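Local coordinates for Rbstp0775 protein (Geobacillus stearothermophilus, PDB 1RZ3), which is of unknown function but is probably an ATP-binding kinase of the phosphoribulokinase/uridine kinase family, at residues I7-L15 / L38-Q49. Numbering follows the deposited sequence.
Sequences IDFLCKTIL and LANQLSQTLREQ
Leu-42 drops as a knob into the hole formed by Ile-7, Leu-10, Cys-11 and Ile-14, a compact example of how two helices can join through apolar side chains with no hydrogen bond between them. Its CG stands anti to the backbone N (chi1 -173°), and the two methyls part company in the hole. CD1 rests against the backbone of the facing helix, 4.0 Å from Cys-11 CA; CD2 meets Ile-14 CD1 tip to tip at 3.4 Å, tighter than usual for two carbons, and also touches Leu-10 CD2 at 3.9 Å. Were this leucine cut back to an alanine, a gap would probably open at the centre of the interface, and Ile-14 CD1 and Leu-10 CD2 would lose their shared partner.

Flanking pairs extend the seam. Toward one end, the side chains of Ile-7 and Leu-38 run antiparallel, and Ile-7 CG1 lies 3.9 Å from Leu-38 CD1. Toward the other, Cys-11 SG presses on Leu-46 CD2 at 3.5 Å and also touches Thr-45 CG2, while Leu-15 passes alongside Leu-46.

The hydroxyl of Thr-45 turns back to its own helix, OG1 donating to Gln-41 O (2.9 Å), which leaves the methyl to face Cys-11.

The axes of segments 7-15 and 38-48 come within 10.0 Å, at a crossing angle of -59°. On the sheet side, Leu-42 and Leu-46 touch Met-129, and Leu-10 touches Val-148, so both helices cover one face of the parallel sheet, the layered alpha/beta arrangement of P-loop kinases; helix 35-48 is probably the one that follows the Walker A loop.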
loop_
_atom_site.group_PDB
_atom_site.type_symbol
_atom_site.label_atom_id
_atom_site.label_comp_id
_atom_site.label_asym_id
_atom_site.label_seq_id
_atom_site.Cartn_x
_atom_site.Cartn_y
_atom_site.Cartn_z
ATOM N N ILE A 7 2.132 9.058 15.827
ATOM C CA ILE A 7 2.572 9.358 14.476
ATOM C C ILE A 7 3.970 9.970 14.528
ATOM O O ILE A 7 4.817 9.676 13.685
ATOM C CB ILE A 7 1.586 10.322 13.784
ATOM C CG1 ILE A 7 0.246 9.607 13.573
ATOM C CG2 ILE A 7 2.156 10.800 12.457
ATOM C CD1 ILE A 7 -0.854 10.484 13.006
ATOM N N ASP A 8 4.214 10.814 15.526
ATOM C CA ASP A 8 5.525 11.431 15.670
ATOM C C ASP A 8 6.556 10.367 16.017
ATOM O O ASP A 8 7.691 10.419 15.554
ATOM C CB ASP A 8 5.505 12.508 16.758
ATOM C CG ASP A 8 4.796 13.773 16.310
ATOM O OD1 ASP A 8 5.158 14.308 15.241
ATOM O OD2 ASP A 8 3.881 14.234 17.025
ATOM N N PHE A 9 6.160 9.396 16.835
ATOM C CA PHE A 9 7.076 8.331 17.215
ATOM C C PHE A 9 7.420 7.490 15.983
ATOM O O PHE A 9 8.558 7.057 15.814
ATOM C CB PHE A 9 6.458 7.433 18.288
ATOM C CG PHE A 9 7.399 6.383 18.805
ATOM C CD1 PHE A 9 8.491 6.738 19.593
ATOM C CD2 PHE A 9 7.220 5.045 18.471
ATOM C CE1 PHE A 9 9.395 5.772 20.037
ATOM C CE2 PHE A 9 8.117 4.073 18.909
ATOM C CZ PHE A 9 9.208 4.438 19.692
ATOM N N LEU A 10 6.430 7.261 15.127
ATOM C CA LEU A 10 6.650 6.481 13.918
ATOM C C LEU A 10 7.616 7.233 13.005
ATOM O O LEU A 10 8.505 6.638 12.394
ATOM C CB LEU A 10 5.321 6.230 13.201
ATOM C CG LEU A 10 5.356 5.418 11.905
ATOM C CD1 LEU A 10 6.080 4.098 12.125
ATOM C CD2 LEU A 10 3.931 5.168 11.432
ATOM N N CYS A 11 7.445 8.547 12.926
ATOM C CA CYS A 11 8.322 9.369 12.101
ATOM C C CYS A 11 9.757 9.246 12.622
ATOM O O CYS A 11 10.696 9.062 11.844
ATOM C CB CYS A 11 7.861 10.829 12.137
ATOM S SG CYS A 11 8.864 11.956 11.149
ATOM N N LYS A 12 9.921 9.334 13.940
ATOM C CA LYS A 12 11.244 9.220 14.557
ATOM C C LYS A 12 11.851 7.858 14.227
ATOM O O LYS A 12 13.029 7.748 13.884
ATOM C CB LYS A 12 11.136 9.372 16.077
ATOM C CG LYS A 12 12.478 9.393 16.787
ATOM C CD LYS A 12 12.319 9.299 18.298
ATOM C CE LYS A 12 11.753 7.946 18.705
ATOM N NZ LYS A 12 12.613 6.820 18.224
ATOM N N THR A 13 11.035 6.819 14.337
ATOM C CA THR A 13 11.478 5.460 14.038
ATOM C C THR A 13 11.972 5.373 12.593
ATOM O O THR A 13 13.018 4.785 12.316
ATOM C CB THR A 13 10.317 4.463 14.252
ATOM O OG1 THR A 13 9.962 4.456 15.641
ATOM C CG2 THR A 13 10.719 3.053 13.827
ATOM N N ILE A 14 11.216 5.970 11.678
ATOM C CA ILE A 14 11.570 5.958 10.266
ATOM C C ILE A 14 12.856 6.735 10.003
ATOM O O ILE A 14 13.692 6.315 9.197
ATOM C CB ILE A 14 10.404 6.523 9.410
ATOM C CG1 ILE A 14 9.265 5.495 9.374
ATOM C CG2 ILE A 14 10.882 6.857 7.993
ATOM C CD1 ILE A 14 7.959 6.025 8.799
ATOM N N LEU A 15 13.034 7.854 10.699
ATOM C CA LEU A 15 14.236 8.660 10.508
ATOM C C LEU A 15 15.497 7.995 11.065
ATOM O O LEU A 15 16.610 8.460 10.807
ATOM C CB LEU A 15 14.055 10.037 11.151
ATOM C CG LEU A 15 13.019 10.955 10.495
ATOM C CD1 LEU A 15 12.823 12.206 11.359
ATOM C CD2 LEU A 15 13.484 11.328 9.091
ATOM N N LEU A 38 -2.992 7.930 7.528
ATOM C CA LEU A 38 -1.701 7.820 8.194
ATOM C C LEU A 38 -0.581 8.132 7.220
ATOM O O LEU A 38 0.341 8.881 7.544
ATOM C CB LEU A 38 -1.498 6.418 8.767
ATOM C CG LEU A 38 -0.120 6.205 9.407
ATOM C CD1 LEU A 38 0.062 7.169 10.572
ATOM C CD2 LEU A 38 0.011 4.773 9.880
ATOM N N ALA A 39 -0.665 7.555 6.025
ATOM C CA ALA A 39 0.351 7.775 5.003
ATOM C C ALA A 39 0.522 9.257 4.691
ATOM O O ALA A 39 1.640 9.770 4.684
ATOM C CB ALA A 39 -0.010 7.017 3.735
ATOM N N ASN A 40 -0.586 9.947 4.436
ATOM C CA ASN A 40 -0.521 11.363 4.106
ATOM C C ASN A 40 0.038 12.220 5.234
ATOM O O ASN A 40 0.877 13.090 5.001
ATOM C CB ASN A 40 -1.900 11.875 3.686
ATOM C CG ASN A 40 -2.412 11.197 2.425
ATOM O OD1 ASN A 40 -1.633 10.826 1.545
ATOM N ND2 ASN A 40 -3.725 11.041 2.329
ATOM N N GLN A 41 -0.417 11.978 6.458
ATOM C CA GLN A 41 0.072 12.753 7.589
ATOM C C GLN A 41 1.544 12.465 7.858
ATOM O O GLN A 41 2.319 13.371 8.168
ATOM C CB GLN A 41 -0.751 12.450 8.841
ATOM C CG GLN A 41 -2.196 12.904 8.738
ATOM C CD GLN A 41 -2.915 12.851 10.067
ATOM O OE1 GLN A 41 -3.066 11.785 10.665
ATOM N NE2 GLN A 41 -3.362 14.008 10.541
ATOM N N LEU A 42 1.928 11.200 7.736
ATOM C CA LEU A 42 3.313 10.812 7.968
ATOM C C LEU A 42 4.239 11.448 6.929
ATOM O O LEU A 42 5.281 12.004 7.274
ATOM C CB LEU A 42 3.447 9.287 7.924
ATOM C CG LEU A 42 4.811 8.726 8.325
ATOM C CD1 LEU A 42 5.154 9.176 9.745
ATOM C CD2 LEU A 42 4.778 7.205 8.242
ATOM N N SER A 43 3.857 11.373 5.658
ATOM C CA SER A 43 4.672 11.947 4.596
ATOM C C SER A 43 4.817 13.454 4.796
ATOM O O SER A 43 5.878 14.025 4.544
ATOM C CB SER A 43 4.053 11.654 3.224
ATOM O OG SER A 43 2.763 12.228 3.113
ATOM N N GLN A 44 3.745 14.092 5.252
ATOM C CA GLN A 44 3.761 15.528 5.496
ATOM C C GLN A 44 4.781 15.870 6.585
ATOM O O GLN A 44 5.598 16.774 6.429
ATOM C CB GLN A 44 2.367 16.001 5.921
ATOM C CG GLN A 44 2.229 17.507 6.053
ATOM C CD GLN A 44 2.635 18.239 4.787
ATOM O OE1 GLN A 44 3.809 18.249 4.412
ATOM N NE2 GLN A 44 1.664 18.851 4.116
ATOM N N THR A 45 4.720 15.139 7.690
ATOM C CA THR A 45 5.638 15.355 8.803
ATOM C C THR A 45 7.093 15.138 8.372
ATOM O O THR A 45 7.994 15.885 8.773
ATOM C CB THR A 45 5.299 14.407 9.963
ATOM O OG1 THR A 45 3.909 14.542 10.292
ATOM C CG2 THR A 45 6.133 14.736 11.187
ATOM N N LEU A 46 7.321 14.119 7.548
ATOM C CA LEU A 46 8.668 13.826 7.066
ATOM C C LEU A 46 9.207 14.967 6.211
ATOM O O LEU A 46 10.373 15.358 6.337
ATOM C CB LEU A 46 8.670 12.510 6.270
ATOM C CG LEU A 46 8.529 11.239 7.122
ATOM C CD1 LEU A 46 8.227 10.043 6.237
ATOM C CD2 LEU A 46 9.814 11.008 7.913
ATOM N N ARG A 47 8.361 15.514 5.343
ATOM C CA ARG A 47 8.786 16.618 4.488
ATOM C C ARG A 47 9.229 17.816 5.322
ATOM O O ARG A 47 10.184 18.509 4.975
ATOM C CB ARG A 47 7.653 17.030 3.550
ATOM C CG ARG A 47 7.313 15.971 2.513
ATOM C CD ARG A 47 6.187 16.427 1.596
ATOM N NE ARG A 47 5.853 15.387 0.630
ATOM C CZ ARG A 47 4.707 14.718 0.622
ATOM N NH1 ARG A 47 3.775 14.990 1.525
ATOM N NH2 ARG A 47 4.506 13.758 -0.271
ATOM N N GLU A 48 8.538 18.051 6.427
ATOM C CA GLU A 48 8.883 19.164 7.294
ATOM C C GLU A 48 10.196 18.887 8.017
ATOM O O GLU A 48 10.824 19.803 8.542
ATOM C CB GLU A 48 7.738 19.428 8.272
ATOM C CG GLU A 48 6.442 19.746 7.537
ATOM C CD GLU A 48 5.271 20.004 8.455
ATOM O OE1 GLU A 48 4.937 19.111 9.266
ATOM O OE2 GLU A 48 4.679 21.102 8.356
ATOM N N GLN A 49 10.615 17.622 8.024
ATOM C CA GLN A 49 11.876 17.243 8.650
ATOM C C GLN A 49 12.966 17.266 7.580
ATOM O O GLN A 49 14.092 16.827 7.814
ATOM C CB GLN A 49 11.797 15.837 9.257
ATOM C CG GLN A 49 10.680 15.633 10.263
ATOM C CD GLN A 49 10.616 16.731 11.301
ATOM O OE1 GLN A 49 11.613 17.054 11.945
ATOM N NE2 GLN A 49 9.432 17.312 11.471
#